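Local coordinates for peptide ABC transporter, peptide-binding protein (Enterococcus faecalis, PDB 3O6P), which probably binds peptides outside the cell for uptake by an ABC transporter, the chain described being one part of the longer binding protein, at residues G120-Q123 with G128-V131; S166-F171 with L210-T215; K112-F117 with A152-W157. All blocks are in the same frame, centred on the assembly; numbering follows the deposited sequence.

Contact 1: residues G120-Q123 with G128-V131; sequences GSIQ and GVKV. With NA (sodium ion), chain B.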
loop_
_atom_site.group_PDB
_atom_site.type_symbol
_atom_site.label_atom_id
_atom_site.label_comp_id
_atom_site.label_asym_id
_atom_site.label_seq_id
_atom_site.Cartn_x
_atom_site.Cartn_y
_atom_site.Cartn_z
ATOM N N GLY A 120 -10.290 -2.916 13.288
ATOM C CA GLY A 120 -10.131 -3.708 14.520
ATOM C C GLY A 120 -8.702 -4.176 14.733
ATOM O O GLY A 120 -8.184 -4.179 15.865
ATOM N N SER A 121 -8.072 -4.599 13.648
ATOM C CA SER A 121 -6.707 -5.132 13.719
ATOM C C SER A 121 -5.698 -4.082 14.196
ATOM O O SER A 121 -4.896 -4.332 15.112
ATOM C CB SER A 121 -6.278 -5.655 12.342
ATOM O OG SER A 121 -7.055 -6.787 11.937
ATOM N N ILE A 122 -5.730 -2.899 13.589
ATOM C CA ILE A 122 -4.801 -1.840 13.969
ATOM C C ILE A 122 -5.053 -1.382 15.408
ATOM O O ILE A 122 -4.117 -1.299 16.233
ATOM C CB ILE A 122 -4.921 -0.641 13.006
ATOM C CG1 ILE A 122 -4.577 -1.047 11.573
ATOM C CG2 ILE A 122 -4.068 0.519 13.495
ATOM C CD1 ILE A 122 -5.010 -0.023 10.509
ATOM N N GLN A 123 -6.316 -1.085 15.704
ATOM C CA GLN A 123 -6.719 -0.587 17.011
ATOM C C GLN A 123 -6.328 -1.568 18.114
ATOM O O GLN A 123 -5.748 -1.183 19.144
ATOM C CB GLN A 123 -8.230 -0.327 17.002
ATOM C CG GLN A 123 -8.775 0.161 18.302
ATOM C CD GLN A 123 -10.080 0.905 18.092
ATOM O OE1 GLN A 123 -10.091 2.043 17.621
ATOM N NE2 GLN A 123 -11.183 0.267 18.447
ATOM N N GLY A 128 -2.780 2.823 22.362
ATOM C CA GLY A 128 -2.707 4.269 22.162
ATOM C C GLY A 128 -3.131 4.694 20.764
ATOM O O GLY A 128 -3.133 5.896 20.442
ATOM N N VAL A 129 -3.500 3.723 19.934
ATOM C CA VAL A 129 -4.053 4.052 18.602
ATOM C C VAL A 129 -5.561 3.770 18.565
ATOM O O VAL A 129 -6.005 2.665 18.928
ATOM C CB VAL A 129 -3.348 3.287 17.484
ATOM C CG1 VAL A 129 -3.930 3.676 16.101
ATOM C CG2 VAL A 129 -1.837 3.558 17.485
ATOM N N LYS A 130 -6.340 4.749 18.133
ATOM C CA LYS A 130 -7.773 4.588 17.975
ATOM C C LYS A 130 -8.052 4.767 16.507
ATOM O O LYS A 130 -7.468 5.655 15.871
ATOM C CB LYS A 130 -8.527 5.648 18.771
ATOM C CG LYS A 130 -10.008 5.680 18.451
ATOM C CD LYS A 130 -10.786 6.614 19.375
ATOM C CE LYS A 130 -12.271 6.651 18.988
ATOM N NZ LYS A 130 -12.953 5.386 19.359
ATOM N N VAL A 131 -8.912 3.918 15.951
ATOM C CA VAL A 131 -9.184 3.997 14.499
ATOM C C VAL A 131 -10.672 4.116 14.277
ATOM O O VAL A 131 -11.430 3.314 14.815
ATOM C CB VAL A 131 -8.701 2.716 13.757
ATOM C CG1 VAL A 131 -8.979 2.835 12.262
ATOM C CG2 VAL A 131 -7.213 2.451 13.998
HETATM NA NA NA B . -5.376 0.613 20.504
HETATM O O HOH W 1 -5.335 2.016 22.440
HETATM O O HOH W 2 -4.672 -1.416 21.883
HETATM O O HOH W 3 -7.665 0.110 21.437
#

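Contact 2: residues S166-F171 with L210-T215; sequences SFLDLF and LNAEKT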
loop_
_atom_site.group_PDB
_atom_site.type_symbol
_atom_site.label_atom_id
_atom_site.label_comp_id
_atom_site.label_asym_id
_atom_site.label_seq_id
_atom_site.Cartn_x
_atom_site.Cartn_y
_atom_site.Cartn_z
ATOM N N SER A 166 2.222 -0.033 -14.503
ATOM C CA SER A 166 0.832 0.400 -14.338
ATOM C C SER A 166 0.554 0.661 -12.861
ATOM O O SER A 166 -0.149 1.607 -12.515
ATOM C CB SER A 166 -0.120 -0.658 -14.869
ATOM O OG SER A 166 -1.464 -0.243 -14.759
ATOM N N PHE A 167 1.108 -0.183 -11.994
ATOM C CA PHE A 167 0.947 -0.012 -10.547
ATOM C C PHE A 167 1.971 0.939 -9.953
ATOM O O PHE A 167 1.637 1.791 -9.121
ATOM C CB PHE A 167 1.058 -1.370 -9.857
ATOM C CG PHE A 167 -0.103 -2.268 -10.153
ATOM C CD1 PHE A 167 -1.175 -2.364 -9.250
ATOM C CD2 PHE A 167 -0.155 -2.994 -11.361
ATOM C CE1 PHE A 167 -2.262 -3.162 -9.540
ATOM C CE2 PHE A 167 -1.234 -3.819 -11.642
ATOM C CZ PHE A 167 -2.306 -3.888 -10.729
ATOM N N LEU A 168 3.225 0.779 -10.372
ATOM C CA LEU A 168 4.308 1.513 -9.746
ATOM C C LEU A 168 4.218 3.018 -10.052
ATOM O O LEU A 168 4.479 3.840 -9.174
ATOM C CB LEU A 168 5.661 0.943 -10.163
ATOM C CG LEU A 168 5.868 -0.528 -9.788
ATOM C CD1 LEU A 168 7.042 -1.102 -10.599
ATOM C CD2 LEU A 168 6.145 -0.674 -8.265
ATOM N N ASP A 169 3.793 3.366 -11.264
ATOM C CA ASP A 169 3.703 4.778 -11.646
ATOM C C ASP A 169 2.784 5.595 -10.720
ATOM O O ASP A 169 2.973 6.799 -10.556
ATOM C CB ASP A 169 3.197 4.946 -13.092
ATOM C CG ASP A 169 4.241 4.575 -14.143
ATOM O OD1 ASP A 169 5.448 4.425 -13.797
ATOM O OD2 ASP A 169 3.836 4.452 -15.336
ATOM N N LEU A 170 1.798 4.932 -10.117
ATOM C CA LEU A 170 0.821 5.604 -9.290
ATOM C C LEU A 170 1.460 6.314 -8.125
ATOM O O LEU A 170 0.858 7.268 -7.614
ATOM C CB LEU A 170 -0.193 4.592 -8.729
ATOM C CG LEU A 170 -0.921 3.707 -9.755
ATOM C CD1 LEU A 170 -1.782 2.671 -9.004
ATOM C CD2 LEU A 170 -1.786 4.511 -10.727
ATOM N N PHE A 171 2.654 5.858 -7.708
ATOM C CA PHE A 171 3.226 6.325 -6.440
ATOM C C PHE A 171 4.437 7.216 -6.619
ATOM O O PHE A 171 5.126 7.555 -5.661
ATOM C CB PHE A 171 3.435 5.169 -5.453
ATOM C CG PHE A 171 2.152 4.504 -5.099
ATOM C CD1 PHE A 171 1.251 5.135 -4.236
ATOM C CD2 PHE A 171 1.778 3.317 -5.723
ATOM C CE1 PHE A 171 0.015 4.564 -3.954
ATOM C CE2 PHE A 171 0.537 2.736 -5.466
ATOM C CZ PHE A 171 -0.350 3.349 -4.567
ATOM N N LEU A 210 11.723 -3.549 -10.691
ATOM C CA LEU A 210 11.951 -4.370 -9.479
ATOM C C LEU A 210 12.447 -3.525 -8.307
ATOM O O LEU A 210 11.979 -3.679 -7.169
ATOM C CB LEU A 210 12.976 -5.472 -9.752
ATOM C CG LEU A 210 12.487 -6.672 -10.555
ATOM C CD1 LEU A 210 13.710 -7.538 -10.858
ATOM C CD2 LEU A 210 11.466 -7.459 -9.752
ATOM N N ASN A 211 13.402 -2.638 -8.587
ATOM C CA ASN A 211 13.901 -1.743 -7.568
ATOM C C ASN A 211 12.843 -0.783 -7.026
ATOM O O ASN A 211 12.832 -0.500 -5.811
ATOM C CB ASN A 211 15.156 -1.002 -8.050
ATOM C CG ASN A 211 16.401 -1.854 -7.942
ATOM O OD1 ASN A 211 16.593 -2.548 -6.946
ATOM N ND2 ASN A 211 17.265 -1.798 -8.969
ATOM N N ALA A 212 11.955 -0.317 -7.909
ATOM C CA ALA A 212 10.822 0.514 -7.482
ATOM C C ALA A 212 9.921 -0.253 -6.521
ATOM O O ALA A 212 9.607 0.229 -5.416
ATOM C CB ALA A 212 10.020 1.017 -8.675
ATOM N N GLU A 213 9.525 -1.465 -6.914
ATOM C CA GLU A 213 8.683 -2.301 -6.022
ATOM C C GLU A 213 9.375 -2.499 -4.674
ATOM O O GLU A 213 8.754 -2.340 -3.635
ATOM C CB GLU A 213 8.409 -3.668 -6.689
ATOM C CG GLU A 213 7.780 -4.741 -5.776
ATOM C CD GLU A 213 6.254 -4.672 -5.609
ATOM O OE1 GLU A 213 5.557 -3.946 -6.349
ATOM O OE2 GLU A 213 5.746 -5.397 -4.722
ATOM N N LYS A 214 10.644 -2.884 -4.690
ATOM C CA LYS A 214 11.362 -3.160 -3.428
ATOM C C LYS A 214 11.505 -1.890 -2.604
ATOM O O LYS A 214 11.563 -1.946 -1.370
ATOM C CB LYS A 214 12.722 -3.805 -3.678
ATOM C CG LYS A 214 12.602 -5.208 -4.289
ATOM C CD LYS A 214 13.886 -5.986 -4.286
ATOM C CE LYS A 214 14.844 -5.584 -5.322
ATOM N NZ LYS A 214 16.015 -6.578 -5.296
ATOM N N THR A 215 11.567 -0.736 -3.270
ATOM C CA THR A 215 11.717 0.518 -2.512
ATOM C C THR A 215 10.426 0.878 -1.761
ATOM O O THR A 215 10.452 1.131 -0.557
ATOM C CB THR A 215 12.115 1.668 -3.439
ATOM O OG1 THR A 215 13.384 1.353 -4.047
ATOM C CG2 THR A 215 12.248 2.986 -2.650
#

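Contact 3: residues K112-F117 with A152-W157; sequences KKTVEF and AVIGGW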
loop_
_atom_site.group_PDB
_atom_site.type_symbol
_atom_site.label_atom_id
_atom_site.label_comp_id
_atom_site.label_asym_id
_atom_site.label_seq_id
_atom_site.Cartn_x
_atom_site.Cartn_y
_atom_site.Cartn_z
ATOM N N LYS A 112 -16.918 -2.565 3.332
ATOM C CA LYS A 112 -17.226 -2.355 4.760
ATOM C C LYS A 112 -16.634 -3.480 5.640
ATOM O O LYS A 112 -16.083 -3.198 6.695
ATOM C CB LYS A 112 -18.737 -2.226 4.990
ATOM C CG LYS A 112 -19.374 -0.981 4.386
ATOM C CD LYS A 112 -20.883 -1.138 4.589
ATOM C CE LYS A 112 -21.678 0.129 4.432
ATOM N NZ LYS A 112 -23.092 -0.242 4.710
ATOM N N LYS A 113 -16.738 -4.737 5.212
ATOM C CA LYS A 113 -16.162 -5.830 6.004
ATOM C C LYS A 113 -14.622 -5.749 6.057
ATOM O O LYS A 113 -14.012 -6.023 7.105
ATOM C CB LYS A 113 -16.632 -7.187 5.488
ATOM C CG LYS A 113 -18.126 -7.443 5.665
ATOM C CD LYS A 113 -18.657 -6.988 7.012
ATOM C CE LYS A 113 -20.027 -7.603 7.318
ATOM N NZ LYS A 113 -20.992 -7.598 6.182
ATOM N N THR A 114 -14.000 -5.331 4.951
ATOM C CA THR A 114 -12.553 -5.110 4.928
ATOM C C THR A 114 -12.158 -4.001 5.891
ATOM O O THR A 114 -11.249 -4.184 6.716
ATOM C CB THR A 114 -12.081 -4.749 3.494
ATOM O OG1 THR A 114 -12.264 -5.904 2.679
ATOM C CG2 THR A 114 -10.592 -4.353 3.473
ATOM N N VAL A 115 -12.850 -2.862 5.810
ATOM C CA VAL A 115 -12.444 -1.727 6.644
ATOM C C VAL A 115 -12.650 -2.020 8.131
ATOM O O VAL A 115 -11.828 -1.591 8.954
ATOM C CB VAL A 115 -13.009 -0.330 6.176
ATOM C CG1 VAL A 115 -14.501 -0.152 6.513
ATOM C CG2 VAL A 115 -12.178 0.805 6.771
ATOM N N GLU A 116 -13.720 -2.747 8.457
ATOM C CA GLU A 116 -14.001 -3.167 9.836
ATOM C C GLU A 116 -12.881 -4.056 10.387
ATOM O O GLU A 116 -12.417 -3.871 11.526
ATOM C CB GLU A 116 -15.356 -3.896 9.918
ATOM C CG GLU A 116 -15.615 -4.572 11.257
ATOM C CD GLU A 116 -16.978 -5.291 11.318
ATOM O OE1 GLU A 116 -17.334 -6.031 10.376
ATOM O OE2 GLU A 116 -17.687 -5.115 12.320
ATOM N N PHE A 117 -12.439 -5.009 9.568
ATOM C CA PHE A 117 -11.380 -5.921 9.959
ATOM C C PHE A 117 -10.065 -5.145 10.114
ATOM O O PHE A 117 -9.330 -5.353 11.058
ATOM C CB PHE A 117 -11.219 -7.052 8.929
ATOM C CG PHE A 117 -10.126 -8.037 9.304
ATOM C CD1 PHE A 117 -10.381 -9.045 10.217
ATOM C CD2 PHE A 117 -8.831 -7.933 8.753
ATOM C CE1 PHE A 117 -9.376 -9.947 10.585
ATOM C CE2 PHE A 117 -7.818 -8.832 9.109
ATOM C CZ PHE A 117 -8.094 -9.844 10.038
ATOM N N ALA A 152 -6.279 7.673 6.379
ATOM C CA ALA A 152 -6.025 6.536 5.503
ATOM C C ALA A 152 -7.183 6.398 4.526
ATOM O O ALA A 152 -8.326 6.822 4.823
ATOM C CB ALA A 152 -5.848 5.245 6.314
ATOM N N VAL A 153 -6.904 5.856 3.348
ATOM C CA VAL A 153 -7.990 5.589 2.394
ATOM C C VAL A 153 -7.752 4.250 1.700
ATOM O O VAL A 153 -6.653 3.976 1.215
ATOM C CB VAL A 153 -8.212 6.737 1.356
ATOM C CG1 VAL A 153 -6.940 7.044 0.536
ATOM C CG2 VAL A 153 -9.443 6.424 0.439
ATOM N N ILE A 154 -8.793 3.426 1.663
ATOM C CA ILE A 154 -8.698 2.119 0.974
ATOM C C ILE A 154 -9.228 2.237 -0.437
ATOM O O ILE A 154 -10.326 2.766 -0.674
ATOM C CB ILE A 154 -9.418 1.004 1.768
ATOM C CG1 ILE A 154 -8.714 0.788 3.130
ATOM C CG2 ILE A 154 -9.424 -0.272 0.948
ATOM C CD1 ILE A 154 -9.429 -0.158 4.070
ATOM N N GLY A 155 -8.438 1.764 -1.392
ATOM C CA GLY A 155 -8.857 1.757 -2.789
ATOM C C GLY A 155 -8.067 0.680 -3.484
ATOM O O GLY A 155 -7.594 -0.251 -2.869
ATOM N N GLY A 156 -7.951 0.778 -4.787
ATOM C CA GLY A 156 -7.136 -0.191 -5.464
ATOM C C GLY A 156 -6.926 0.168 -6.903
ATOM O O GLY A 156 -7.347 1.229 -7.374
ATOM N N TRP A 157 -6.254 -0.722 -7.598
ATOM C CA TRP A 157 -5.919 -0.490 -9.006
ATOM C C TRP A 157 -5.961 -1.803 -9.734
ATOM O O TRP A 157 -5.531 -2.831 -9.193
ATOM C CB TRP A 157 -4.508 0.129 -9.121
ATOM C CG TRP A 157 -4.202 0.576 -10.507
ATOM C CD1 TRP A 157 -3.430 -0.068 -11.441
ATOM C CD2 TRP A 157 -4.684 1.761 -11.136
ATOM N NE1 TRP A 157 -3.405 0.656 -12.615
ATOM C CE2 TRP A 157 -4.165 1.780 -12.455
ATOM C CE3 TRP A 157 -5.513 2.813 -10.716
ATOM C CZ2 TRP A 157 -4.432 2.818 -13.354
ATOM C CZ3 TRP A 157 -5.770 3.849 -11.611
ATOM C CH2 TRP A 157 -5.237 3.838 -12.911
#

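Contact 1: residues G120-Q123 with G128-V131
I122 and V131 make the tight half of this contact, where the end of helix 109-125 lies against the start of strand 129-136. CG2 of I122, placed anti to the backbone N (the other branch, CG1, has chi1 -61°), meets CG2 of V131 at 3.7 Å, and the two side chains cross at about a right angle. I122 CG2 also touches V129 CG1 at 4.1 Å. All three residues are buried, and V129 packs in addition on L99 and V131 on M101 of the neighbouring strand 99-106.

Toward solvent the contact becomes polar. In the conformer described here, Q123 runs out extended beyond CG and brings its amide oxygen OE1 to the backbone N of V131 at 2.8 Å, a nearly straight bond (N-H...O 175°) with the donor tilted only 15° from the carbonyl plane. In the same conformer K130, an exposed residue, lies at this side, its CG 3.7 Å from Q123 OE1.

A sodium ion spans the turn here: the carbonyl oxygen of Q123 binds it at 2.3 Å and that of V129 at 2.7 Å, with three waters and L126 O completing six ligands. One of these waters also accepts a bond from G128 N. Helix and strand are the second half of a beta-alpha-beta crossover, its helix-to-strand turn closed by a sodium site of three backbone carbonyls and three waters.

Contact 2: residues S166-F171 with L210-T215
L168 carries one side of this contact alone, reaching from helix 165-168 to A212 and E213 on the flank of helix 202-218. It is a small, buried helix-to-helix packing of the solute-binding fold, and no hydrogen bond passes between the two segments. The closest CA atoms, those of L168 and E213, are 6.9 Å apart, short enough for one leucine to span.

With CG set anti to the carbonyl carbon (chi1 -60°) and the chain continuing at chi2 163°, L168 stretches toward the long helix and divides its two methyls between neighbouring residues. L168 CD1 meets the methyl CB of A212 at 4.1 Å. L168 CD2 lies instead against the backbone of E213, 3.7 Å from E213 N, and also touches the CB of that residue.

CG of E213 is anti to the backbone N, and the chain then bends at chi2 (83°), bringing OE1 alongside the leucine, 3.8 Å from L168 CD2. F68 and A72 of helix 68-72 also touch the E213 side chain. This buried carboxylate is satisfied by the loop at L53 and V54, where OE2 accepts from L53 N and OE1 from V54 N. Two backbone N-H groups thus hold the acid in place while the leucine methyl packs beside it, an arrangement that would be expected to favour the ionised form. OE1 of E213 is therefore met twice, by the N-H of V54 in a hydrogen bond and by the CD2 methyl of L168 in van der Waals contact.

Contact 3: residues K112-F117 with A152-W157
Helix 109-125 passes over strand 152-158 with V115 CA and I154 CA 7.8 Å apart, the closest pair of CA atoms, so that side chains alone bridge the gap. I154 does so from the strand. Its CG1 lies beside the backbone N, anti to the carbonyl carbon (chi1 -64°), and its chain continues extended, carrying the terminal CD1 up to the helix.

There CD1 meets two consecutive residues. CG2 of V115 touches I154 CD1 at 4.0 Å, with CB of the same valine close behind, and the two side chains meet at an oblique angle. The CG2 methyl of T114 comes more loosely, 4.4 Å from I154 CD1. This threonine offers its methyl to the strand and keeps its hydroxyl for its own helix, where OG1 is bonded to S110 O one turn earlier.

All three residues are buried, and the apolar layer continues onto neighbouring elements: I103 of the adjoining strand 99-106 touches both V115 and I154, while T114 reaches L43 of helix 35-43. Such packing of a crossover helix across a central strand of the mixed sheet is characteristic of the three-layer alpha/beta architecture of periplasmic-type binding proteins.

How the contacts relate
Along the chain, contact 3 opens with 112-117 and closes with 152-157, and contact 1 falls wholly between these segments; contact 2 follows. Contacts 1 and 3 share helix 109-125 and, with centres 14 Å apart, join it to strands 129-136 and 152-158 of the same five-stranded mixed sheet, one at its margin and one inside it. Contact 2 lies farther off, its centre about 28 Å from that of contact 1 and 21 Å from that of contact 3. It still meets contact 3 directly, through S166 OG and W157 NE1 in a probable hydrogen bond. Through W157, strand 152-158 thus ties this helical packing to the sheet-helix packing across the chain's centre.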